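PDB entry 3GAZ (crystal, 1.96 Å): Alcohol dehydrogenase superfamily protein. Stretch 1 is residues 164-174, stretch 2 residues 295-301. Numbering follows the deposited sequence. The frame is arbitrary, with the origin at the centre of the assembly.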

# COMPACT_ATOMS: atom_id res chain seq x y z
N GLY A 164 -13.88 7.62 21.47
CA GLY A 164 -14.33 8.22 22.71
C GLY A 164 -14.47 7.32 23.92
O GLY A 164 -13.91 7.62 24.98
N HIS A 165 -15.20 6.22 23.79
CA HIS A 165 -15.40 5.35 24.94
C HIS A 165 -14.12 4.71 25.46
O HIS A 165 -13.99 4.46 26.65
N VAL A 166 -13.16 4.46 24.57
CA VAL A 166 -11.91 3.88 25.02
C VAL A 166 -11.00 4.97 25.59
O VAL A 166 -10.23 4.72 26.52
N ALA A 167 -11.11 6.18 25.05
CA ALA A 167 -10.32 7.30 25.54
C ALA A 167 -10.73 7.59 26.99
O ALA A 167 -9.89 7.88 27.84
N ILE A 168 -12.03 7.51 27.27
CA ILE A 168 -12.54 7.74 28.62
C ILE A 168 -11.92 6.76 29.61
O ILE A 168 -11.45 7.15 30.67
N GLN A 169 -11.93 5.49 29.24
CA GLN A 169 -11.40 4.44 30.11
C GLN A 169 -9.89 4.51 30.31
O GLN A 169 -9.40 4.19 31.39
N ILE A 170 -9.16 4.92 29.27
CA ILE A 170 -7.71 5.03 29.39
C ILE A 170 -7.40 6.17 30.36
O ILE A 170 -6.62 6.01 31.29
N ALA A 171 -8.04 7.32 30.13
CA ALA A 171 -7.84 8.49 30.98
C ALA A 171 -8.15 8.20 32.44
O ALA A 171 -7.39 8.57 33.33
N LEU A 172 -9.27 7.53 32.70
CA LEU A 172 -9.66 7.20 34.07
C LEU A 172 -8.62 6.30 34.72
O LEU A 172 -8.22 6.53 35.86
N ALA A 173 -8.18 5.28 33.99
CA ALA A 173 -7.19 4.35 34.50
C ALA A 173 -5.89 5.07 34.86
O ALA A 173 -5.19 4.67 35.80
N ARG A 174 -5.56 6.13 34.13
CA ARG A 174 -4.33 6.87 34.40
C ARG A 174 -4.47 7.95 35.47
O ARG A 174 -3.58 8.79 35.62
N GLY A 295 -9.95 -5.03 34.84
CA GLY A 295 -11.33 -4.59 34.77
C GLY A 295 -11.52 -3.10 34.58
O GLY A 295 -12.54 -2.54 34.97
N LYS A 296 -10.53 -2.44 33.97
CA LYS A 296 -10.61 -1.01 33.75
C LYS A 296 -10.86 -0.66 32.29
O LYS A 296 -10.94 0.51 31.92
N LEU A 297 -11.00 -1.69 31.46
CA LEU A 297 -11.26 -1.49 30.03
C LEU A 297 -12.23 -2.52 29.48
O LEU A 297 -12.00 -3.72 29.58
N ALA A 298 -13.30 -2.03 28.87
CA ALA A 298 -14.31 -2.88 28.27
C ALA A 298 -14.78 -2.22 26.98
O ALA A 298 -15.30 -1.10 26.99
N PRO A 299 -14.60 -2.90 25.84
CA PRO A 299 -15.03 -2.31 24.57
C PRO A 299 -16.56 -2.25 24.51
O PRO A 299 -17.24 -3.11 25.07
N ARG A 300 -17.09 -1.23 23.85
CA ARG A 300 -18.53 -1.11 23.70
C ARG A 300 -18.84 -1.87 22.42
O ARG A 300 -18.48 -1.44 21.32
N LEU A 301 -19.51 -3.01 22.57
CA LEU A 301 -19.83 -3.87 21.45
C LEU A 301 -21.33 -3.97 21.17
O LEU A 301 -22.09 -4.39 22.04

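One face of the 164-173 helix packs against the irregular stretch 295-301, and H165, Q169 and A173 point toward it. In Q169, chi1 is m and chi2 is t, which extends the chain, and chi3 of 71° turns the amide to meet the backbone of A298. Q169 OE1 accepts from A298 N at 2.7 Å, and Q169 NE2 donates to A298 O at 3.0 Å. The amide thus satisfies both backbone groups of one residue. Q169 NE2 also donates to H165 O at 3.1 Å, one turn back along the helix, which helps fix the amide orientation.

H165 is p at chi1, with chi2 of -74°. These angles set one face of the H165 ring under R300 CB, which lies 3.8 Å from the H165 ring centroid, a CH-pi contact. P299 CA lies at the ring edge, 3.7 Å from H165 NE2. H165 NE2 is also 3.0 Å from R300 N. R300 is t at chi1, chi2 and chi3; its CB points toward the helix, but its end leads away to partners elsewhere in the structure.

L297 (t, p) starts sideways, and its end comes nearer: L297 CD1 lies 4.4 Å from CG1 of V166 (m). K296 is extended (m, t, t, t), and K296 CD lies 4.1 Å from A173 CB. Water 1 bridges the backbones, donating to Q169 O and K296 O, each 2.7 Å from its O.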

# COMPACT_ATOMS: atom_id res chain seq x y z
CB HIS A 165 -16.48 4.28 24.64
CG HIS A 165 -15.98 3.09 23.86
ND1 HIS A 165 -15.71 3.15 22.51
CD2 HIS A 165 -15.78 1.81 24.23
CE1 HIS A 165 -15.36 1.95 22.08
NE2 HIS A 165 -15.39 1.12 23.10
CB VAL A 166 -11.19 3.10 23.89
CG1 VAL A 166 -11.98 1.84 23.54
CG2 VAL A 166 -11.04 3.98 22.65
CB ALA A 167 -10.55 8.53 24.67
CB ILE A 168 -14.08 7.54 28.69
CG1 ILE A 168 -14.80 8.71 28.01
CG2 ILE A 168 -14.51 7.39 30.15
CD1 ILE A 168 -16.30 8.54 27.96
CB GLN A 169 -11.83 3.07 29.58
CG GLN A 169 -13.35 2.92 29.53
CD GLN A 169 -13.81 1.59 28.96
OE1 GLN A 169 -13.66 0.55 29.59
NE2 GLN A 169 -14.36 1.63 27.75
CB ILE A 170 -7.04 5.34 28.02
CG1 ILE A 170 -7.09 4.10 27.12
CG2 ILE A 170 -5.59 5.79 28.22
CD1 ILE A 170 -6.53 4.33 25.73
CB ALA A 171 -8.72 9.65 30.48
CB LEU A 172 -11.03 6.51 34.08
CG LEU A 172 -12.23 7.43 33.84
CD1 LEU A 172 -13.48 6.61 33.56
CD2 LEU A 172 -12.42 8.32 35.08
CB ALA A 173 -6.91 3.26 33.48
CB ARG A 174 -3.79 7.45 33.09
CG ARG A 174 -3.48 6.37 32.06
CD ARG A 174 -2.90 6.94 30.78
NE ARG A 174 -1.49 7.32 30.92
CZ ARG A 174 -0.48 6.46 31.00
NH1 ARG A 174 -0.71 5.15 30.97
NH2 ARG A 174 0.76 6.90 31.10
CB LYS A 296 -9.32 -0.33 34.23
CG LYS A 296 -9.14 -0.41 35.74
CD LYS A 296 -7.93 0.38 36.21
CE LYS A 296 -7.87 0.44 37.73
NZ LYS A 296 -6.85 1.41 38.21
CB LEU A 297 -9.95 -1.55 29.24
CG LEU A 297 -10.10 -1.51 27.71
CD1 LEU A 297 -10.75 -0.20 27.27
CD2 LEU A 297 -8.74 -1.66 27.07
CB ALA A 298 -15.49 -3.06 29.22
CB PRO A 299 -14.46 -3.27 23.54
CG PRO A 299 -14.59 -4.59 24.24
CD PRO A 299 -14.08 -4.26 25.63
CB ARG A 300 -18.95 0.36 23.56
CG ARG A 300 -20.44 0.57 23.80
CD ARG A 300 -20.87 2.01 23.57
NE ARG A 300 -22.25 2.22 23.99
CZ ARG A 300 -22.95 3.32 23.75
NH1 ARG A 300 -22.40 4.33 23.07
NH2 ARG A 300 -24.20 3.43 24.19
CB LEU A 301 -19.25 -5.26 21.71
CG LEU A 301 -19.52 -6.40 20.72
CD1 LEU A 301 -18.88 -6.07 19.37
CD2 LEU A 301 -18.94 -7.68 21.27
O HOH W 1 -11.05 2.94 33.09